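Local structure of soluble lytic murein transglycosylase (Pseudomonas aeruginosa, 5OHU) at residues V483-N488 with V549-G554; F497-Q502 with L571-Y576; D509-S512 with A516-L519; M520-G525 with Q542-P547; G525-T530 with I536-T541. The protein cleaves the glycan strands of bacterial peptidoglycan as a lytic transglycosylase, with both exolytic and endolytic turnover. All coordinates share one frame; numbering follows the deposited sequence.

From the N-terminal side, contact 1 opens on helix 479-488 and contact 2 on helix 493-504. Contact 3 then closes a short hairpin within the loop that follows. Contact 4 opens at 520-525, and contact 5, which shares G525 with it, opens and closes inside its loop as the chain turns back along helix 524-534. Contact 4 closes at 542-547, contact 1 on helix 547-564 and contact 2 on helix 569-578. Contacts 1 and 2 therefore cross, while contacts 3, 4 and 5 nest within both. All segments belong to the transglycosylase SLT region. N550 of helix 547-564 bonds T517 O, M520 N and L544 O, tying contact 1 to contacts 3 and 4.

Contact 1. Residues V483-N488 with V549-G554; sequences VREAKN and VNIRLG
E485 and R552 bring helices 479-488 and 547-564 closest here, their CA atoms 6.2 Å apart, and no direct hydrogen bond spans the gap. The CB of E485 points at the other helix, and a bend at chi2 (-73°) then lays the carboxylate against the aliphatic part of R552. E485 CD rests 3.4 Å from R552 CG, and this same methylene is the nearest atom across the contact for both carboxylate oxygens. The guanidinium lies farther on: E485 OE2 is 4.4 Å from R552 NE, beyond a salt bridge, and the two planes are turned 45° apart, so any charge attraction is probably only loosely directed. E485 OE1 also has a long, weak ion pair with R489. A water makes the polar link instead, donating to E485 OE1 at 2.8 Å and to the backbone O of R552 at 2.7 Å. Alongside, E485 CG meets I551 CG2 at 4.0 Å. I551 also touches T481 and L482, which extends its packing along helix 479-488. An acid with its stem buried and its head bridged by water to a neighbouring helix backbone thus joins two helices of the SLT region, of the lysozyme clan.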
# COMPACT_ATOMS: atom_id res chain seq x y z
N VAL A 483 1.64 29.56 6.57
CA VAL A 483 0.88 30.33 7.55
C VAL A 483 0.13 31.47 6.87
O VAL A 483 -1.05 31.72 7.16
CB VAL A 483 1.82 30.82 8.66
CG1 VAL A 483 1.11 31.76 9.64
CG2 VAL A 483 2.39 29.60 9.43
N ARG A 484 0.78 32.17 5.94
CA ARG A 484 0.14 33.27 5.23
C ARG A 484 -1.08 32.81 4.44
O ARG A 484 -2.16 33.40 4.54
CB ARG A 484 1.16 33.96 4.32
CG ARG A 484 0.54 35.02 3.43
CD ARG A 484 1.55 35.67 2.55
NE ARG A 484 2.73 36.03 3.33
CZ ARG A 484 3.97 35.63 3.06
NH1 ARG A 484 4.20 34.85 2.02
NH2 ARG A 484 4.97 36.03 3.85
N GLU A 485 -0.93 31.76 3.64
CA GLU A 485 -2.07 31.34 2.82
C GLU A 485 -3.16 30.75 3.68
O GLU A 485 -4.35 30.93 3.38
CB GLU A 485 -1.64 30.38 1.72
CG GLU A 485 -0.49 30.95 0.88
CD GLU A 485 -0.94 32.08 -0.03
OE1 GLU A 485 -2.12 32.05 -0.47
OE2 GLU A 485 -0.12 33.01 -0.27
N ALA A 486 -2.80 30.03 4.75
CA ALA A 486 -3.84 29.60 5.67
C ALA A 486 -4.62 30.80 6.20
O ALA A 486 -5.86 30.77 6.27
CB ALA A 486 -3.24 28.82 6.83
N LYS A 487 -3.91 31.87 6.57
CA LYS A 487 -4.56 33.06 7.09
C LYS A 487 -5.45 33.70 6.03
O LYS A 487 -6.62 34.00 6.29
CB LYS A 487 -3.51 34.06 7.58
CG LYS A 487 -4.13 35.34 8.13
CD LYS A 487 -3.16 36.14 8.98
CE LYS A 487 -3.66 37.55 9.16
NZ LYS A 487 -4.02 38.17 7.84
N ASN A 488 -4.91 33.91 4.82
CA ASN A 488 -5.69 34.45 3.70
C ASN A 488 -6.96 33.66 3.43
O ASN A 488 -8.01 34.25 3.14
CB ASN A 488 -4.84 34.49 2.43
CG ASN A 488 -3.73 35.53 2.49
OD1 ASN A 488 -3.61 36.28 3.45
ND2 ASN A 488 -2.91 35.55 1.45
N VAL A 549 3.73 28.29 -5.41
CA VAL A 549 2.59 28.16 -6.31
C VAL A 549 1.70 27.01 -5.86
O VAL A 549 0.46 27.11 -5.88
CB VAL A 549 3.07 27.96 -7.76
CG1 VAL A 549 1.88 27.68 -8.67
CG2 VAL A 549 3.86 29.18 -8.25
N ASN A 550 2.31 25.90 -5.45
CA ASN A 550 1.55 24.75 -4.97
C ASN A 550 0.73 25.11 -3.73
O ASN A 550 -0.47 24.79 -3.64
CB ASN A 550 2.50 23.61 -4.65
CG ASN A 550 1.81 22.28 -4.59
OD1 ASN A 550 1.38 21.83 -3.52
ND2 ASN A 550 1.71 21.62 -5.74
N ILE A 551 1.36 25.77 -2.76
CA ILE A 551 0.69 26.11 -1.51
C ILE A 551 -0.44 27.09 -1.75
O ILE A 551 -1.51 26.99 -1.14
CB ILE A 551 1.71 26.65 -0.51
CG1 ILE A 551 2.71 25.55 -0.15
CG2 ILE A 551 0.99 27.21 0.74
CD1 ILE A 551 3.88 26.06 0.69
N ARG A 552 -0.24 28.06 -2.64
CA ARG A 552 -1.27 29.06 -2.89
C ARG A 552 -2.51 28.42 -3.50
O ARG A 552 -3.64 28.70 -3.06
CB ARG A 552 -0.74 30.16 -3.79
CG ARG A 552 0.20 31.12 -3.09
CD ARG A 552 0.91 32.00 -4.09
NE ARG A 552 0.02 33.00 -4.66
CZ ARG A 552 0.33 33.74 -5.71
NH1 ARG A 552 1.50 33.59 -6.32
NH2 ARG A 552 -0.55 34.64 -6.16
N LEU A 553 -2.33 27.58 -4.52
CA LEU A 553 -3.46 26.87 -5.11
C LEU A 553 -3.99 25.79 -4.18
O LEU A 553 -5.20 25.60 -4.10
CB LEU A 553 -3.07 26.26 -6.46
CG LEU A 553 -2.66 27.36 -7.44
CD1 LEU A 553 -2.02 26.82 -8.74
CD2 LEU A 553 -3.89 28.19 -7.76
N GLY A 554 -3.11 25.09 -3.47
CA GLY A 554 -3.58 24.05 -2.57
C GLY A 554 -4.39 24.61 -1.41
O GLY A 554 -5.41 24.03 -1.01
O HOH W 1 -4.33 30.53 -1.17

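Contact 2. Residues F497-Q502 with L571-Y576; sequences FAITRQ and LASAAY
S573 is the first residue of 571-576 to meet 497-502: its OG lies 4.3 Å from I499 CD1, near the point where the helix backbones approach most closely, the CA atoms of I499 and S573 being 7.9 Å apart. This is a loose van der Waals contact. The hydroxyl is hydrogen-bonded to R569 O one turn back in its own helix and to W495 NE1 of helix 493-504, so a polar bond joins the two helices beside the I499 touch. The small residues that follow, A574 and A575, leave the next touch to Y576, one turn on from S573.

The aromatic ring of Y576 is thrown back towards I499 because its CG stands anti to the backbone N (chi1 -157°). I499 CG2 comes down over one ring face, 4.3 Å from the centroid and 18° off the ring normal, which is the geometry of a CH-pi contact. The methyl is displaced towards the rim on the hydroxyl side, and its closest ring atom is Y576 CZ at 4.1 Å. I499 thus divides its branches, CG2 going to the ring and CD1 to the serine. At the far end of the ring, Y576 OH is hydrogen-bonded to M520 O, a bond that anchors the hydroxyl end and probably helps to hold the ring in place.

Helix 547-564 closes one side of this pair through L558, which touches both I499 and Y576. Helix 605-624 packs on the same residues of 571-576, V614 against S573 and Y610 against Y576, so that helices 493-504 and 569-578 meet within a four-helix cluster.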
# COMPACT_ATOMS: atom_id res chain seq x y z
N PHE A 497 -0.46 22.44 7.17
CA PHE A 497 0.75 21.66 7.42
C PHE A 497 0.43 20.17 7.46
O PHE A 497 1.15 19.35 6.88
CB PHE A 497 1.39 22.08 8.74
CG PHE A 497 2.18 23.34 8.67
CD1 PHE A 497 1.54 24.57 8.68
CD2 PHE A 497 3.56 23.31 8.65
CE1 PHE A 497 2.26 25.74 8.63
CE2 PHE A 497 4.29 24.48 8.61
CZ PHE A 497 3.64 25.70 8.60
N ALA A 498 -0.65 19.80 8.17
CA ALA A 498 -1.07 18.40 8.26
C ALA A 498 -1.39 17.81 6.89
O ALA A 498 -0.96 16.70 6.57
CB ALA A 498 -2.28 18.27 9.18
N ILE A 499 -2.16 18.53 6.08
CA ILE A 499 -2.52 18.02 4.76
C ILE A 499 -1.25 17.85 3.93
O ILE A 499 -1.07 16.85 3.23
CB ILE A 499 -3.53 18.96 4.09
CG1 ILE A 499 -4.91 18.84 4.76
CG2 ILE A 499 -3.58 18.75 2.56
CD1 ILE A 499 -5.76 17.69 4.26
N THR A 500 -0.35 18.83 4.02
CA THR A 500 0.91 18.73 3.29
C THR A 500 1.74 17.56 3.78
O THR A 500 2.30 16.80 2.97
CB THR A 500 1.67 20.04 3.44
OG1 THR A 500 0.88 21.09 2.88
CG2 THR A 500 3.00 19.97 2.73
N ARG A 501 1.83 17.38 5.10
CA ARG A 501 2.61 16.28 5.64
C ARG A 501 2.09 14.93 5.14
O ARG A 501 2.87 14.04 4.79
CB ARG A 501 2.60 16.37 7.17
CG ARG A 501 3.01 15.09 7.90
CD ARG A 501 4.45 14.70 7.65
NE ARG A 501 4.81 13.59 8.52
CZ ARG A 501 4.60 12.31 8.21
NH1 ARG A 501 4.04 12.00 7.04
NH2 ARG A 501 4.94 11.36 9.06
N GLN A 502 0.76 14.77 5.07
CA GLN A 502 0.16 13.52 4.58
C GLN A 502 0.34 13.35 3.08
O GLN A 502 0.65 12.26 2.61
CB GLN A 502 -1.33 13.50 4.94
CG GLN A 502 -2.17 12.38 4.36
CD GLN A 502 -1.69 10.97 4.74
OE1 GLN A 502 -1.66 10.07 3.90
NE2 GLN A 502 -1.21 10.82 5.98
N LEU A 571 -14.79 16.10 7.66
CA LEU A 571 -15.40 15.84 6.37
C LEU A 571 -14.53 16.38 5.23
O LEU A 571 -14.33 15.70 4.21
CB LEU A 571 -16.78 16.48 6.32
CG LEU A 571 -17.72 15.99 7.42
CD1 LEU A 571 -19.01 16.82 7.44
CD2 LEU A 571 -18.03 14.51 7.20
N ALA A 572 -14.00 17.60 5.39
CA ALA A 572 -13.20 18.19 4.32
C ALA A 572 -11.93 17.37 4.07
O ALA A 572 -11.52 17.21 2.91
CB ALA A 572 -12.86 19.63 4.66
N SER A 573 -11.31 16.84 5.12
CA SER A 573 -10.13 16.01 4.93
C SER A 573 -10.49 14.76 4.15
O SER A 573 -9.77 14.36 3.22
CB SER A 573 -9.50 15.63 6.28
OG SER A 573 -9.03 16.78 6.95
N ALA A 574 -11.61 14.13 4.52
CA ALA A 574 -12.07 12.94 3.80
C ALA A 574 -12.33 13.27 2.34
O ALA A 574 -11.98 12.49 1.44
CB ALA A 574 -13.33 12.38 4.47
N ALA A 575 -12.91 14.44 2.07
CA ALA A 575 -13.23 14.80 0.70
C ALA A 575 -11.97 15.08 -0.10
O ALA A 575 -11.92 14.76 -1.29
CB ALA A 575 -14.17 16.01 0.68
N TYR A 576 -10.96 15.68 0.53
CA TYR A 576 -9.69 15.89 -0.15
C TYR A 576 -9.16 14.58 -0.70
O TYR A 576 -8.64 14.54 -1.82
CB TYR A 576 -8.67 16.51 0.81
CG TYR A 576 -7.53 17.26 0.14
CD1 TYR A 576 -6.39 16.59 -0.32
CD2 TYR A 576 -7.59 18.64 -0.04
CE1 TYR A 576 -5.33 17.28 -0.93
CE2 TYR A 576 -6.54 19.35 -0.66
CZ TYR A 576 -5.42 18.66 -1.09
OH TYR A 576 -4.39 19.36 -1.70

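Contact 3. Residues D509-S512 with A516-L519; sequences DARS and ATGL
R511 and T517 stand opposite each other and send their side chains to one face of a single antiparallel bridge, while those of S512 and A516 lie on the other. On the first face R511 is extended and passes its CG at 4.3 Å from T517 OG1, a hydroxyl that is itself bonded to G515 O. On the second, S512 OG takes the crowded position between its backbone N and carbonyl carbon (chi1 85°), which turns it towards A516: the oxygen sits 3.3 Å from A516 CB, and A516 N makes a weak, bent hydrogen bond to it at 3.2 Å.

The backbone sets these side chains in place. R511 and T517, with CA atoms 4.5 Å apart, form a non-hydrogen-bonded pair, since the bonds come from the flanking residues: G518 N to A510 O (2.8 Å) and S512 N to A516 O (2.8 Å). R511 CA also lies 3.2 Å from A516 O, in a CA-H...O contact that adds to the hold on this carbonyl. G518 follows with a positive phi of 96°, a backbone shape that suits glycine.

The hairpin lies in the connection between helices 493-504 and 524-534. Its second arm, 516-519, is fastened to helix 547-564, where N550 ND2 bonds T517 O, and L519 packs on P547, N550 and I551.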
# COMPACT_ATOMS: atom_id res chain seq x y z
N ASP A 509 8.66 18.29 -5.03
CA ASP A 509 8.68 17.78 -6.39
C ASP A 509 8.04 16.40 -6.48
O ASP A 509 8.20 15.72 -7.50
CB ASP A 509 10.11 17.73 -6.93
CG ASP A 509 11.07 17.00 -6.00
OD1 ASP A 509 10.66 16.65 -4.87
OD2 ASP A 509 12.24 16.79 -6.40
N ALA A 510 7.34 15.98 -5.43
CA ALA A 510 6.67 14.69 -5.46
C ALA A 510 5.61 14.67 -6.55
O ALA A 510 4.93 15.67 -6.82
CB ALA A 510 6.02 14.39 -4.11
N ARG A 511 5.47 13.52 -7.19
CA ARG A 511 4.47 13.38 -8.24
C ARG A 511 3.93 11.96 -8.18
O ARG A 511 4.71 11.00 -8.13
CB ARG A 511 5.07 13.70 -9.62
CG ARG A 511 4.12 13.44 -10.74
CD ARG A 511 4.64 13.98 -12.04
NE ARG A 511 3.88 13.37 -13.14
CZ ARG A 511 4.39 12.52 -14.03
NH1 ARG A 511 5.68 12.20 -13.95
NH2 ARG A 511 3.61 12.02 -14.99
N SER A 512 2.61 11.83 -8.17
CA SER A 512 1.97 10.54 -8.04
C SER A 512 1.78 9.90 -9.41
O SER A 512 1.96 10.53 -10.45
CB SER A 512 0.63 10.66 -7.32
OG SER A 512 -0.38 11.00 -8.24
N ALA A 516 -0.89 13.72 -9.75
CA ALA A 516 -0.92 14.66 -8.63
C ALA A 516 0.50 15.14 -8.33
O ALA A 516 1.43 14.34 -8.26
CB ALA A 516 -1.54 14.01 -7.40
N THR A 517 0.65 16.46 -8.16
CA THR A 517 1.95 17.10 -8.20
C THR A 517 2.14 18.04 -7.01
O THR A 517 1.26 18.86 -6.72
CB THR A 517 2.11 17.90 -9.49
OG1 THR A 517 1.77 17.07 -10.60
CG2 THR A 517 3.54 18.39 -9.64
N GLY A 518 3.28 17.92 -6.35
CA GLY A 518 3.77 18.95 -5.45
C GLY A 518 3.43 18.70 -3.99
O GLY A 518 2.99 17.62 -3.59
N LEU A 519 3.66 19.75 -3.18
CA LEU A 519 3.49 19.66 -1.73
C LEU A 519 2.09 19.19 -1.36
O LEU A 519 1.92 18.42 -0.40
CB LEU A 519 3.77 21.01 -1.08
CG LEU A 519 5.25 21.38 -1.07
CD1 LEU A 519 5.46 22.83 -0.66
CD2 LEU A 519 6.05 20.42 -0.16

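Contact 4. Residues M520-G525 with Q542-P547; sequences MQLMPG and QQLIVP
No aromatic ring or amide face takes part where L522 meets L544, and the ring of P524 enters by its CA, which lies 4.3 Å from L544 CD1. The P524 side chain touches T541, the residue just before 542-547. The main touch is methyl to methyl, L522 CD1 to L544 CD2 at 4.1 Å, with the two side chains at about a right angle. Both CB atoms point across the gap. In each leucine CG stands anti to the carbonyl carbon, L544 with chi1 -73°, and L544 reaches across the gap with one methyl for L522 and the other for P524. The backbones stay well apart, 7.8 Å between the CA atoms of L522 and L544. L553 of helix 547-564 touches both leucines, making a three-residue apolar cluster.

No hydrogen bond joins the segments directly. One polar link between them runs through N550 of helix 547-564: its OD1 accepts from M520 N, and its ND2 donates to L544 O. Both leucines are buried and their meeting is apolar, held by van der Waals contact and the exclusion of water; it sets no direction of its own, and N550, bonded to both segments, probably helps to set how they lie.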
# COMPACT_ATOMS: atom_id res chain seq x y z
N MET A 520 1.08 19.64 -2.10
CA MET A 520 -0.31 19.37 -1.77
C MET A 520 -0.98 18.46 -2.80
O MET A 520 -2.19 18.24 -2.71
CB MET A 520 -1.03 20.71 -1.61
CG MET A 520 -0.67 21.36 -0.28
SD MET A 520 -1.59 22.90 0.05
CE MET A 520 -2.93 22.18 1.05
N GLN A 521 -0.19 17.88 -3.72
CA GLN A 521 -0.63 16.78 -4.59
C GLN A 521 -1.87 17.17 -5.39
O GLN A 521 -2.91 16.52 -5.36
CB GLN A 521 -0.88 15.49 -3.77
CG GLN A 521 0.40 14.83 -3.28
CD GLN A 521 1.23 14.27 -4.44
OE1 GLN A 521 1.08 13.10 -4.82
NE2 GLN A 521 2.09 15.11 -5.00
N LEU A 522 -1.73 18.28 -6.10
CA LEU A 522 -2.84 18.81 -6.88
C LEU A 522 -2.89 18.14 -8.25
O LEU A 522 -1.86 17.96 -8.91
CB LEU A 522 -2.69 20.32 -7.06
CG LEU A 522 -2.66 21.15 -5.78
CD1 LEU A 522 -2.42 22.64 -6.11
CD2 LEU A 522 -3.96 20.94 -5.01
N MET A 523 -4.09 17.77 -8.65
CA MET A 523 -4.31 17.37 -10.03
C MET A 523 -4.32 18.62 -10.92
O MET A 523 -4.82 19.67 -10.51
CB MET A 523 -5.62 16.61 -10.17
CG MET A 523 -5.61 15.30 -9.38
SD MET A 523 -4.33 14.19 -10.04
CE MET A 523 -4.78 14.09 -11.77
N PRO A 524 -3.77 18.51 -12.13
CA PRO A 524 -3.58 19.72 -12.95
C PRO A 524 -4.87 20.37 -13.38
O PRO A 524 -4.91 21.60 -13.50
CB PRO A 524 -2.78 19.20 -14.16
CG PRO A 524 -2.22 17.86 -13.71
CD PRO A 524 -3.23 17.30 -12.77
N GLY A 525 -5.91 19.60 -13.64
CA GLY A 525 -7.20 20.20 -13.92
C GLY A 525 -7.80 20.87 -12.70
O GLY A 525 -8.39 21.94 -12.80
N GLN A 542 3.36 22.80 -15.07
CA GLN A 542 4.72 22.56 -14.60
C GLN A 542 5.05 23.38 -13.35
O GLN A 542 5.76 22.90 -12.46
CB GLN A 542 5.72 22.84 -15.72
CG GLN A 542 7.19 22.92 -15.29
CD GLN A 542 7.78 21.59 -14.83
OE1 GLN A 542 7.09 20.57 -14.74
NE2 GLN A 542 9.08 21.60 -14.54
N GLN A 543 4.53 24.61 -13.26
CA GLN A 543 4.81 25.45 -12.11
C GLN A 543 4.32 24.86 -10.79
O GLN A 543 4.72 25.36 -9.73
CB GLN A 543 4.19 26.84 -12.30
CG GLN A 543 5.12 27.86 -12.91
CD GLN A 543 4.51 29.24 -12.94
OE1 GLN A 543 3.35 29.43 -12.56
NE2 GLN A 543 5.29 30.22 -13.39
N LEU A 544 3.50 23.81 -10.83
CA LEU A 544 2.98 23.19 -9.61
C LEU A 544 4.05 22.55 -8.73
O LEU A 544 3.73 22.17 -7.60
CB LEU A 544 1.94 22.13 -9.97
CG LEU A 544 0.60 22.67 -10.46
CD1 LEU A 544 -0.29 21.51 -10.88
CD2 LEU A 544 -0.05 23.47 -9.33
N ILE A 545 5.29 22.39 -9.21
CA ILE A 545 6.34 21.93 -8.29
C ILE A 545 7.09 23.08 -7.64
O ILE A 545 7.98 22.84 -6.82
CB ILE A 545 7.38 21.00 -8.95
CG1 ILE A 545 8.14 21.72 -10.06
CG2 ILE A 545 6.74 19.71 -9.45
CD1 ILE A 545 9.44 21.02 -10.40
N VAL A 546 6.77 24.32 -8.00
CA VAL A 546 7.27 25.47 -7.25
C VAL A 546 6.49 25.53 -5.94
O VAL A 546 5.26 25.71 -5.98
CB VAL A 546 7.14 26.77 -8.04
CG1 VAL A 546 7.54 27.96 -7.16
CG2 VAL A 546 8.00 26.70 -9.30
N PRO A 547 7.14 25.38 -4.79
CA PRO A 547 6.39 25.28 -3.52
C PRO A 547 5.35 26.37 -3.32
O PRO A 547 4.20 26.06 -3.00
CB PRO A 547 7.50 25.35 -2.46
CG PRO A 547 8.73 24.80 -3.17
CD PRO A 547 8.60 25.25 -4.60

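Contact 5. Residues G525-T530 with I536-T541; sequences GTAKET and IPLAST
L538 packs against A527 and K528 where the chain leaves helix 524-534 and a loop without regular structure folds back beside it, within the lysozyme-clan SLT domain. The tight part centres on one methyl. L538 CD2 lies 4.1 Å from A527 CB, 3.9 Å from A527 O and 4.0 Å from K528 CG, so it rests where the alanine methyl, its carbonyl and the lysine stem come together. The torsions of L538 explain this reach, with CG anti to the backbone N (chi1 174°) and the CB pointing at the helix. Its other methyl, CD1, turns towards L553 of helix 547-564, so the leucine joins two helices.

The solvent side is looser. K528 is exposed, and the L538 side chain runs at about a right angle to it. A bend at chi3 (-90°) brings K528 CE to 4.3 Å from T541 OG1, too far for more than a passing contact. At the other end I536 faces T530, but their side chains do not touch: I536 CD1 stays 5.4 Å from T530 CG2. I536 packs instead on L553. No hydrogen bond crosses between the segments, so the direct touches are van der Waals, centred on L538 CD2.

The polar end of T530 is settled within its own helix. T530 OG1 donates to T526 O at 2.9 Å from above the carbonyl plane, 37° out of it, while T530 N reaches the same oxygen from the opposite face.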
# COMPACT_ATOMS: atom_id res chain seq x y z
N GLY A 525 -5.91 19.60 -13.64
CA GLY A 525 -7.20 20.20 -13.92
C GLY A 525 -7.80 20.87 -12.70
O GLY A 525 -8.39 21.94 -12.80
N THR A 526 -7.65 20.24 -11.53
CA THR A 526 -8.05 20.88 -10.28
C THR A 526 -7.31 22.20 -10.08
O THR A 526 -7.91 23.21 -9.70
CB THR A 526 -7.77 19.94 -9.10
OG1 THR A 526 -8.48 18.71 -9.28
CG2 THR A 526 -8.18 20.60 -7.78
N ALA A 527 -5.99 22.20 -10.32
CA ALA A 527 -5.22 23.42 -10.11
C ALA A 527 -5.65 24.53 -11.06
O ALA A 527 -5.72 25.69 -10.67
CB ALA A 527 -3.72 23.13 -10.26
N LYS A 528 -5.96 24.19 -12.32
CA LYS A 528 -6.33 25.25 -13.26
C LYS A 528 -7.69 25.84 -12.91
O LYS A 528 -7.89 27.06 -13.03
CB LYS A 528 -6.30 24.74 -14.70
CG LYS A 528 -4.88 24.52 -15.23
CD LYS A 528 -4.83 24.18 -16.73
CE LYS A 528 -4.90 22.67 -16.97
NZ LYS A 528 -4.59 22.32 -18.39
N GLU A 529 -8.63 25.01 -12.45
CA GLU A 529 -9.95 25.51 -12.06
C GLU A 529 -9.85 26.40 -10.83
O GLU A 529 -10.46 27.48 -10.78
CB GLU A 529 -10.89 24.33 -11.79
CG GLU A 529 -11.60 23.81 -13.04
CD GLU A 529 -12.09 22.38 -12.90
OE1 GLU A 529 -12.30 21.72 -13.95
OE2 GLU A 529 -12.27 21.90 -11.76
N THR A 530 -9.09 25.96 -9.82
CA THR A 530 -8.84 26.78 -8.63
C THR A 530 -8.22 28.11 -9.02
O THR A 530 -8.63 29.17 -8.53
CB THR A 530 -7.93 26.02 -7.67
OG1 THR A 530 -8.55 24.78 -7.32
CG2 THR A 530 -7.70 26.83 -6.40
N ILE A 536 -5.87 33.46 -9.03
CA ILE A 536 -4.47 33.18 -8.67
C ILE A 536 -3.73 32.77 -9.94
O ILE A 536 -4.11 31.75 -10.55
CB ILE A 536 -4.37 32.10 -7.59
CG1 ILE A 536 -5.05 32.56 -6.30
CG2 ILE A 536 -2.92 31.72 -7.34
CD1 ILE A 536 -5.18 31.45 -5.28
N PRO A 537 -2.68 33.48 -10.34
CA PRO A 537 -2.01 33.17 -11.61
C PRO A 537 -1.34 31.80 -11.59
O PRO A 537 -0.68 31.43 -10.62
CB PRO A 537 -0.97 34.28 -11.75
CG PRO A 537 -1.48 35.40 -10.89
CD PRO A 537 -2.16 34.71 -9.73
N LEU A 538 -1.50 31.06 -12.69
CA LEU A 538 -0.87 29.76 -12.88
C LEU A 538 -0.39 29.68 -14.32
O LEU A 538 -1.20 29.49 -15.23
CB LEU A 538 -1.85 28.62 -12.58
CG LEU A 538 -1.31 27.22 -12.89
CD1 LEU A 538 -0.05 26.98 -12.09
CD2 LEU A 538 -2.36 26.15 -12.61
N ALA A 539 0.93 29.80 -14.52
CA ALA A 539 1.48 29.84 -15.88
C ALA A 539 1.31 28.50 -16.60
O ALA A 539 0.92 28.48 -17.77
CB ALA A 539 2.95 30.24 -15.84
N SER A 540 1.60 27.39 -15.92
CA SER A 540 1.46 26.07 -16.52
C SER A 540 1.33 25.04 -15.41
O SER A 540 1.63 25.32 -14.24
CB SER A 540 2.65 25.73 -17.42
OG SER A 540 3.81 25.47 -16.64
N THR A 541 0.88 23.84 -15.79
CA THR A 541 0.92 22.70 -14.88
C THR A 541 2.31 22.51 -14.28
O THR A 541 2.45 22.14 -13.12
CB THR A 541 0.48 21.43 -15.61
OG1 THR A 541 -0.91 21.51 -15.93
CG2 THR A 541 0.72 20.18 -14.76